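Local coordinates for putative carboxynorspermidine decarboxylase protein (Sinorhizobium meliloti, PDB 3MT1) that probably catalyses the pyridoxal 5'-phosphate-dependent decarboxylation of carboxynorspermidine and carboxyspermidine to norspermidine and spermidine, at residues 242-247 against 257-262; 286-291 against 307-312. All blocks are in the same frame, centred on the assembly; numbering follows the deposited sequence.

Contact 1: 242-247 against 257-262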
ATOM      1  N   LEU B 242      15.781  -6.106  -2.845  1.00 33.72           N
ATOM      2  CA  LEU B 242      15.023  -6.588  -1.694  1.00 32.82           C
ATOM      3  C   LEU B 242      15.484  -8.026  -1.364  1.00 33.63           C
ATOM      4  O   LEU B 242      15.202  -8.947  -2.124  1.00 34.35           O
ATOM      5  CB  LEU B 242      13.488  -6.525  -1.939  1.00 30.95           C
ATOM      6  CG  LEU B 242      12.540  -7.141  -0.885  1.00 30.67           C
ATOM      7  CD1 LEU B 242      12.766  -6.585   0.541  1.00 27.72           C
ATOM      8  CD2 LEU B 242      11.014  -7.116  -1.279  1.00 27.80           C
ATOM      9  N   GLU B 243      16.171  -8.203  -0.235  1.00 34.02           N
ATOM     10  CA  GLU B 243      16.676  -9.501   0.187  1.00 35.18           C
ATOM     11  C   GLU B 243      15.650 -10.367   0.937  1.00 34.33           C
ATOM     12  O   GLU B 243      15.109  -9.929   1.956  1.00 34.42           O
ATOM     13  CB  GLU B 243      17.914  -9.285   1.051  1.00 36.60           C
ATOM     14  CG  GLU B 243      19.001  -8.453   0.352  1.00 40.51           C
ATOM     15  CD  GLU B 243      19.521  -9.086  -0.946  1.00 45.21           C
ATOM     16  OE1 GLU B 243      19.742 -10.334  -1.008  1.00 48.19           O
ATOM     17  OE2 GLU B 243      19.717  -8.325  -1.915  1.00 46.17           O
ATOM     18  N   VAL B 244      15.387 -11.584   0.458  1.00 33.95           N
ATOM     19  CA  VAL B 244      14.416 -12.473   1.133  1.00 34.18           C
ATOM     20  C   VAL B 244      14.913 -13.938   1.305  1.00 36.58           C
ATOM     21  O   VAL B 244      15.885 -14.356   0.669  1.00 38.58           O
ATOM     22  CB  VAL B 244      13.016 -12.513   0.437  1.00 32.46           C
ATOM     23  CG1 VAL B 244      12.431 -11.115   0.259  1.00 29.83           C
ATOM     24  CG2 VAL B 244      13.094 -13.243  -0.909  1.00 33.12           C
ATOM     25  N   THR B 245      14.218 -14.696   2.154  1.00 36.39           N
ATOM     26  CA  THR B 245      14.547 -16.059   2.445  1.00 38.09           C
ATOM     27  C   THR B 245      13.364 -16.902   2.029  1.00 38.16           C
ATOM     28  O   THR B 245      12.233 -16.448   2.109  1.00 36.61           O
ATOM     29  CB  THR B 245      14.840 -16.251   3.962  1.00 39.28           C
ATOM     30  OG1 THR B 245      15.959 -15.444   4.331  1.00 41.51           O
ATOM     31  CG2 THR B 245      15.227 -17.658   4.266  1.00 40.21           C
ATOM     32  N   VAL B 246      13.628 -18.135   1.587  1.00 40.21           N
ATOM     33  CA  VAL B 246      12.556 -19.103   1.342  1.00 41.14           C
ATOM     34  C   VAL B 246      12.187 -19.724   2.668  1.00 42.84           C
ATOM     35  O   VAL B 246      13.063 -20.059   3.460  1.00 44.38           O
ATOM     36  CB  VAL B 246      12.987 -20.176   0.358  1.00 42.83           C
ATOM     37  CG1 VAL B 246      11.979 -21.327   0.295  1.00 42.63           C
ATOM     38  CG2 VAL B 246      13.199 -19.541  -1.016  1.00 42.37           C
ATOM     39  N   LEU B 247      10.889 -19.841   2.914  1.00 42.81           N
ATOM     40  CA  LEU B 247      10.369 -20.353   4.173  1.00 44.36           C
ATOM     41  C   LEU B 247       9.679 -21.717   4.015  1.00 46.07           C
ATOM     42  O   LEU B 247       9.636 -22.506   4.947  1.00 47.54           O
ATOM     43  CB  LEU B 247       9.381 -19.348   4.776  1.00 43.38           C
ATOM     44  CG  LEU B 247       9.823 -17.941   5.129  1.00 41.84           C
ATOM     45  CD1 LEU B 247       8.620 -17.248   5.588  1.00 42.15           C
ATOM     46  CD2 LEU B 247      10.878 -17.916   6.223  1.00 45.03           C
ATOM     47  N   ALA B 257       7.500 -21.555  -4.126  1.00 44.37           N
ATOM     48  CA  ALA B 257       8.297 -21.212  -2.969  1.00 42.76           C
ATOM     49  C   ALA B 257       7.776 -19.939  -2.286  1.00 39.88           C
ATOM     50  O   ALA B 257       7.510 -18.935  -2.942  1.00 38.83           O
ATOM     51  CB  ALA B 257       9.783 -21.077  -3.356  1.00 42.47           C
ATOM     52  N   ILE B 258       7.649 -20.000  -0.962  1.00 38.81           N
ATOM     53  CA  ILE B 258       7.187 -18.886  -0.132  1.00 35.79           C
ATOM     54  C   ILE B 258       8.369 -18.132   0.464  1.00 34.84           C
ATOM     55  O   ILE B 258       9.235 -18.742   1.089  1.00 36.07           O
ATOM     56  CB  ILE B 258       6.333 -19.378   1.075  1.00 37.02           C
ATOM     57  CG1 ILE B 258       5.415 -20.552   0.686  1.00 37.88           C
ATOM     58  CG2 ILE B 258       5.551 -18.186   1.741  1.00 32.86           C
ATOM     59  CD1 ILE B 258       4.193 -20.138  -0.142  1.00 39.84           C
ATOM     60  N   VAL B 259       8.385 -16.813   0.310  1.00 32.31           N
ATOM     61  CA  VAL B 259       9.438 -15.998   0.886  1.00 31.29           C
ATOM     62  C   VAL B 259       8.903 -15.093   1.995  1.00 31.87           C
ATOM     63  O   VAL B 259       7.672 -14.884   2.132  1.00 30.15           O
ATOM     64  CB  VAL B 259      10.173 -15.152  -0.165  1.00 30.68           C
ATOM     65  CG1 VAL B 259      10.732 -16.063  -1.273  1.00 31.00           C
ATOM     66  CG2 VAL B 259       9.267 -14.058  -0.732  1.00 26.63           C
ATOM     67  N   ASP B 260       9.834 -14.561   2.787  1.00 32.25           N
ATOM     68  CA  ASP B 260       9.448 -13.849   3.982  1.00 33.48           C
ATOM     69  C   ASP B 260       9.107 -12.379   3.695  1.00 33.09           C
ATOM     70  O   ASP B 260       9.559 -11.484   4.381  1.00 34.47           O
ATOM     71  CB  ASP B 260      10.481 -14.020   5.087  1.00 33.71           C
ATOM     72  CG  ASP B 260      11.867 -13.450   4.730  1.00 36.39           C
ATOM     73  OD1 ASP B 260      12.124 -13.044   3.558  1.00 34.53           O
ATOM     74  OD2 ASP B 260      12.719 -13.424   5.666  1.00 39.81           O
ATOM     75  N   SER B 261       8.269 -12.156   2.701  1.00 32.58           N
ATOM     76  CA  SER B 261       7.930 -10.828   2.275  1.00 32.68           C
ATOM     77  C   SER B 261       6.583 -10.924   1.579  1.00 33.77           C
ATOM     78  O   SER B 261       6.033 -12.022   1.459  1.00 35.60           O
ATOM     79  CB  SER B 261       8.992 -10.338   1.292  1.00 32.78           C
ATOM     80  OG  SER B 261       8.761  -9.019   0.837  1.00 30.03           O
ATOM     81  N   SER B 262       6.069  -9.793   1.094  1.00 33.88           N
ATOM     82  CA  SER B 262       4.773  -9.720   0.415  1.00 34.21           C
ATOM     83  C   SER B 262       4.770  -8.572  -0.603  1.00 34.18           C
ATOM     84  O   SER B 262       5.130  -7.437  -0.267  1.00 33.77           O
ATOM     85  CB  SER B 262       3.701  -9.485   1.469  1.00 34.60           C
ATOM     86  OG  SER B 262       2.418  -9.350   0.916  1.00 37.66           O
TER
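CG2 of Val244 is the knob here, set against the fork of Val259, 3.6 Å from its CB, as the two cross obliquely. CG1 of Val244 diverges to Ser261, reaching its CB at 3.7 Å, while Asp260 OD1 lies against CB of the valine at 3.3 Å, on the side turned from CG2. On the far side of Asp260, Leu247 lays CD1 and CG against its CB, and Ala80 of the second subunit packs on Leu247 and Ile258. The strands belong to an antiparallel β-hairpin of the C-terminal β-domain of this class-II decarboxylase family: Val246 and Val259 form a non-hydrogen-bonded pair, and Leu247 N donates to Ile258 O at 2.7 Å, close to the line of the carbonyl. Beyond Val259 the chain leaves the sheet through an inverse gamma turn centred on Asp260, and that residue bonds twice to Thr245. Its backbone N donates to Thr245 O over 3.1 Å, and its carboxylate, with CG between its own backbone N and carbonyl carbon (chi1 62°), takes Thr245 N on OD1 at 3.0 Å, from above the carboxylate plane. An alanine here would lose the carboxylate and would probably leave Thr245 N without this acceptor and loosen the turn against the strand. Thr4 OG1 hydrogen-bonds both Asp260 OD2 and Thr245 OG1, while Ser261 OG bonds His266 ND1.

Contact 2: 286-291 against 307-312; sequences HSYMIC and AEELKV
Strand 286-291 runs extended past the irregular backbone of 307-312, and the two backbones stay well apart: the nearest CA atoms, those of His286 and Ala307, are 6.2 Å from each other. No backbone-to-backbone hydrogen bond joins the segments, so side chains bridge the gap. Tyr288 does most of this. With CG anti to its carbonyl carbon (chi1 -82°), its ring extends toward the loop, and the phenol oxygen OH accepts the backbone N-H of Leu310 at 3.0 Å, a somewhat bent bond with an angle of 147°. Leu310 then folds over one face of the same ring. Its CD1 sits 3.9 Å from the ring centroid, almost on the normal, in a CH-pi contact, while CB packs on CZ at 3.7 Å. The two side chains run antiparallel to each other, so the leucine follows the ring from its hydroxyl end back toward CG. Glu309 adds its aliphatic part, CG lying 3.4 Å from Tyr288 OH, before its extended chain carries the carboxylate away. His286 meets the start of the loop: Glu309 N is above one face of the imidazole, near the margin of the ring, and Ala307 O approaches the edge near ND1. Strand 286-291 is flanked by 300-306, antiparallel, and 255-259, parallel, whose Ala257 touches both Tyr288 and Leu310, and the loop continues from 300-306 toward strand 315-318.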
ATOM      1  N   HIS B 286      14.984 -25.213 -13.026  1.00 69.09           N
ATOM      2  CA  HIS B 286      13.973 -25.349 -11.967  1.00 67.20           C
ATOM      3  C   HIS B 286      13.114 -24.121 -11.920  1.00 64.22           C
ATOM      4  O   HIS B 286      13.512 -23.106 -11.370  1.00 62.59           O
ATOM      5  CB  HIS B 286      14.602 -25.623 -10.605  1.00 66.24           C
ATOM      6  CG  HIS B 286      15.162 -26.995 -10.497  1.00 70.29           C
ATOM      7  ND1 HIS B 286      16.451 -27.303 -10.883  1.00 72.66           N
ATOM      8  CD2 HIS B 286      14.587 -28.160 -10.120  1.00 73.10           C
ATOM      9  CE1 HIS B 286      16.657 -28.597 -10.711  1.00 77.55           C
ATOM     10  NE2 HIS B 286      15.540 -29.141 -10.257  1.00 78.04           N
ATOM     11  N   SER B 287      11.933 -24.222 -12.506  1.00 64.59           N
ATOM     12  CA  SER B 287      11.036 -23.091 -12.606  1.00 62.93           C
ATOM     13  C   SER B 287      10.124 -23.003 -11.386  1.00 60.45           C
ATOM     14  O   SER B 287       9.386 -23.947 -11.058  1.00 61.71           O
ATOM     15  CB  SER B 287      10.244 -23.126 -13.923  1.00 65.14           C
ATOM     16  OG  SER B 287      10.197 -21.828 -14.511  1.00 66.14           O
ATOM     17  N   TYR B 288      10.206 -21.860 -10.711  1.00 57.37           N
ATOM     18  CA  TYR B 288       9.489 -21.617  -9.455  1.00 55.09           C
ATOM     19  C   TYR B 288       8.559 -20.429  -9.563  1.00 53.29           C
ATOM     20  O   TYR B 288       8.936 -19.366 -10.081  1.00 52.21           O
ATOM     21  CB  TYR B 288      10.450 -21.372  -8.291  1.00 52.95           C
ATOM     22  CG  TYR B 288      11.025 -22.616  -7.659  1.00 55.28           C
ATOM     23  CD1 TYR B 288      10.508 -23.116  -6.468  1.00 55.81           C
ATOM     24  CD2 TYR B 288      12.095 -23.288  -8.241  1.00 57.30           C
ATOM     25  CE1 TYR B 288      11.039 -24.259  -5.871  1.00 57.64           C
ATOM     26  CE2 TYR B 288      12.633 -24.426  -7.660  1.00 59.41           C
ATOM     27  CZ  TYR B 288      12.107 -24.915  -6.480  1.00 61.11           C
ATOM     28  OH  TYR B 288      12.649 -26.061  -5.907  1.00 62.90           O
HETATM   29  N   MSE B 289       7.340 -20.615  -9.075  1.00 53.19           N
HETATM   30  CA  MSE B 289       6.539 -19.467  -8.706  1.00 52.45           C
HETATM   31  C   MSE B 289       6.908 -19.094  -7.277  1.00 50.14           C
HETATM   32  O   MSE B 289       6.832 -19.936  -6.375  1.00 50.46           O
HETATM   33  CB  MSE B 289       5.049 -19.747  -8.829  1.00 53.56           C
HETATM   34  CG  MSE B 289       4.239 -18.471  -8.950  1.00 55.38           C
HETATM   35 SE   MSE B 289       2.332 -18.840  -8.887  0.75 65.08          SE
HETATM   36  CE  MSE B 289       1.687 -17.510 -10.195  1.00 65.62           C
ATOM     37  N   ILE B 290       7.354 -17.855  -7.088  1.00 47.99           N
ATOM     38  CA  ILE B 290       7.699 -17.369  -5.761  1.00 46.67           C
ATOM     39  C   ILE B 290       6.603 -16.477  -5.253  1.00 45.39           C
ATOM     40  O   ILE B 290       6.243 -15.507  -5.898  1.00 45.00           O
ATOM     41  CB  ILE B 290       9.035 -16.584  -5.726  1.00 46.47           C
ATOM     42  CG1 ILE B 290      10.163 -17.382  -6.389  1.00 48.41           C
ATOM     43  CG2 ILE B 290       9.414 -16.220  -4.283  1.00 44.07           C
ATOM     44  CD1 ILE B 290      10.459 -16.910  -7.802  1.00 51.03           C
ATOM     45  N   CYS B 291       6.088 -16.799  -4.080  1.00 45.49           N
ATOM     46  CA  CYS B 291       4.934 -16.100  -3.557  1.00 45.53           C
ATOM     47  C   CYS B 291       5.227 -15.474  -2.246  1.00 44.23           C
ATOM     48  O   CYS B 291       6.121 -15.924  -1.528  1.00 43.93           O
ATOM     49  CB  CYS B 291       3.791 -17.060  -3.340  1.00 47.11           C
ATOM     50  SG  CYS B 291       3.489 -18.101  -4.738  1.00 52.80           S
ATOM     51  N   ALA B 307      18.979 -22.495 -10.977  1.00 68.68           N
ATOM     52  CA  ALA B 307      19.857 -23.566 -11.450  1.00 72.22           C
ATOM     53  C   ALA B 307      19.694 -24.805 -10.559  1.00 73.29           C
ATOM     54  O   ALA B 307      19.747 -25.940 -11.048  1.00 75.55           O
ATOM     55  CB  ALA B 307      21.275 -23.086 -11.459  1.00 73.54           C
ATOM     56  N   GLU B 308      19.467 -24.561  -9.259  1.00 71.65           N
ATOM     57  CA  GLU B 308      19.291 -25.617  -8.240  1.00 72.18           C
ATOM     58  C   GLU B 308      17.961 -25.496  -7.524  1.00 69.40           C
ATOM     59  O   GLU B 308      17.505 -24.392  -7.185  1.00 67.00           O
ATOM     60  CB  GLU B 308      20.382 -25.575  -7.156  1.00 72.70           C
ATOM     61  CG  GLU B 308      21.794 -25.274  -7.639  1.00 76.09           C
ATOM     62  CD  GLU B 308      22.046 -23.787  -7.777  1.00 74.87           C
ATOM     63  OE1 GLU B 308      21.115 -23.007  -7.472  1.00 73.28           O
ATOM     64  OE2 GLU B 308      23.163 -23.403  -8.199  1.00 75.73           O
ATOM     65  N   GLU B 309      17.370 -26.657  -7.272  1.00 70.22           N
ATOM     66  CA  GLU B 309      16.240 -26.812  -6.374  1.00 68.30           C
ATOM     67  C   GLU B 309      16.347 -25.891  -5.147  1.00 65.23           C
ATOM     68  O   GLU B 309      17.378 -25.879  -4.454  1.00 66.42           O
ATOM     69  CB  GLU B 309      16.171 -28.265  -5.926  1.00 70.94           C
ATOM     70  CG  GLU B 309      14.794 -28.730  -5.544  1.00 72.27           C
ATOM     71  CD  GLU B 309      14.819 -29.868  -4.555  1.00 77.25           C
ATOM     72  OE1 GLU B 309      15.912 -30.416  -4.262  1.00 80.65           O
ATOM     73  OE2 GLU B 309      13.729 -30.224  -4.069  1.00 78.25           O
ATOM     74  N   LEU B 310      15.289 -25.122  -4.897  1.00 61.22           N
ATOM     75  CA  LEU B 310      15.248 -24.209  -3.762  1.00 58.06           C
ATOM     76  C   LEU B 310      14.892 -24.917  -2.461  1.00 57.80           C
ATOM     77  O   LEU B 310      13.986 -25.762  -2.420  1.00 58.48           O
ATOM     78  CB  LEU B 310      14.229 -23.090  -4.000  1.00 55.44           C
ATOM     79  CG  LEU B 310      14.521 -22.014  -5.029  1.00 54.03           C
ATOM     80  CD1 LEU B 310      13.358 -21.037  -5.012  1.00 50.06           C
ATOM     81  CD2 LEU B 310      15.858 -21.306  -4.755  1.00 50.90           C
ATOM     82  N   LYS B 311      15.592 -24.546  -1.399  1.00 56.64           N
ATOM     83  CA  LYS B 311      15.396 -25.170  -0.103  1.00 57.20           C
ATOM     84  C   LYS B 311      15.009 -24.103   0.891  1.00 54.50           C
ATOM     85  O   LYS B 311      15.431 -22.951   0.767  1.00 53.00           O
ATOM     86  CB  LYS B 311      16.684 -25.859   0.387  1.00 59.87           C
ATOM     87  CG  LYS B 311      17.487 -26.639  -0.667  1.00 63.56           C
ATOM     88  CD  LYS B 311      19.006 -26.470  -0.394  1.00 68.04           C
ATOM     89  CE  LYS B 311      19.889 -27.109  -1.482  1.00 72.33           C
ATOM     90  NZ  LYS B 311      19.699 -28.587  -1.536  1.00 75.50           N
ATOM     91  N   VAL B 312      14.220 -24.486   1.888  1.00 53.87           N
ATOM     92  CA  VAL B 312      13.958 -23.622   3.031  1.00 52.24           C
ATOM     93  C   VAL B 312      15.298 -23.059   3.564  1.00 52.45           C
ATOM     94  O   VAL B 312      16.212 -23.815   3.851  1.00 54.83           O
ATOM     95  CB  VAL B 312      13.183 -24.395   4.145  1.00 53.68           C
ATOM     96  CG1 VAL B 312      13.036 -23.547   5.441  1.00 53.35           C
ATOM     97  CG2 VAL B 312      11.824 -24.881   3.639  1.00 52.69           C
TER

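Contacts 1 and 2 lie side by side in one mixed sheet, their centres 11 Å apart, because strands 255-259 and 286-291 are parallel neighbours. Ala257 probably joins them through its amide N and carbonyl O, bonded to Met289 O and Cys291 N respectively, each at 2.8 Å. Packing adds to this seam, with Val259 CG1 3.3 Å from Ile290 CG2, and Leu247 O also packs on Val312 CG2 at 3.5 Å. Contact 1 is nearer the probable substrate site: the side chain of Leu242 lies about 11 Å from that of Asp269, predicted to bind substrate, whereas contact 2 lies away from the predicted sites. Contact 2 also approaches the second subunit, Val312 packing on its Arg106.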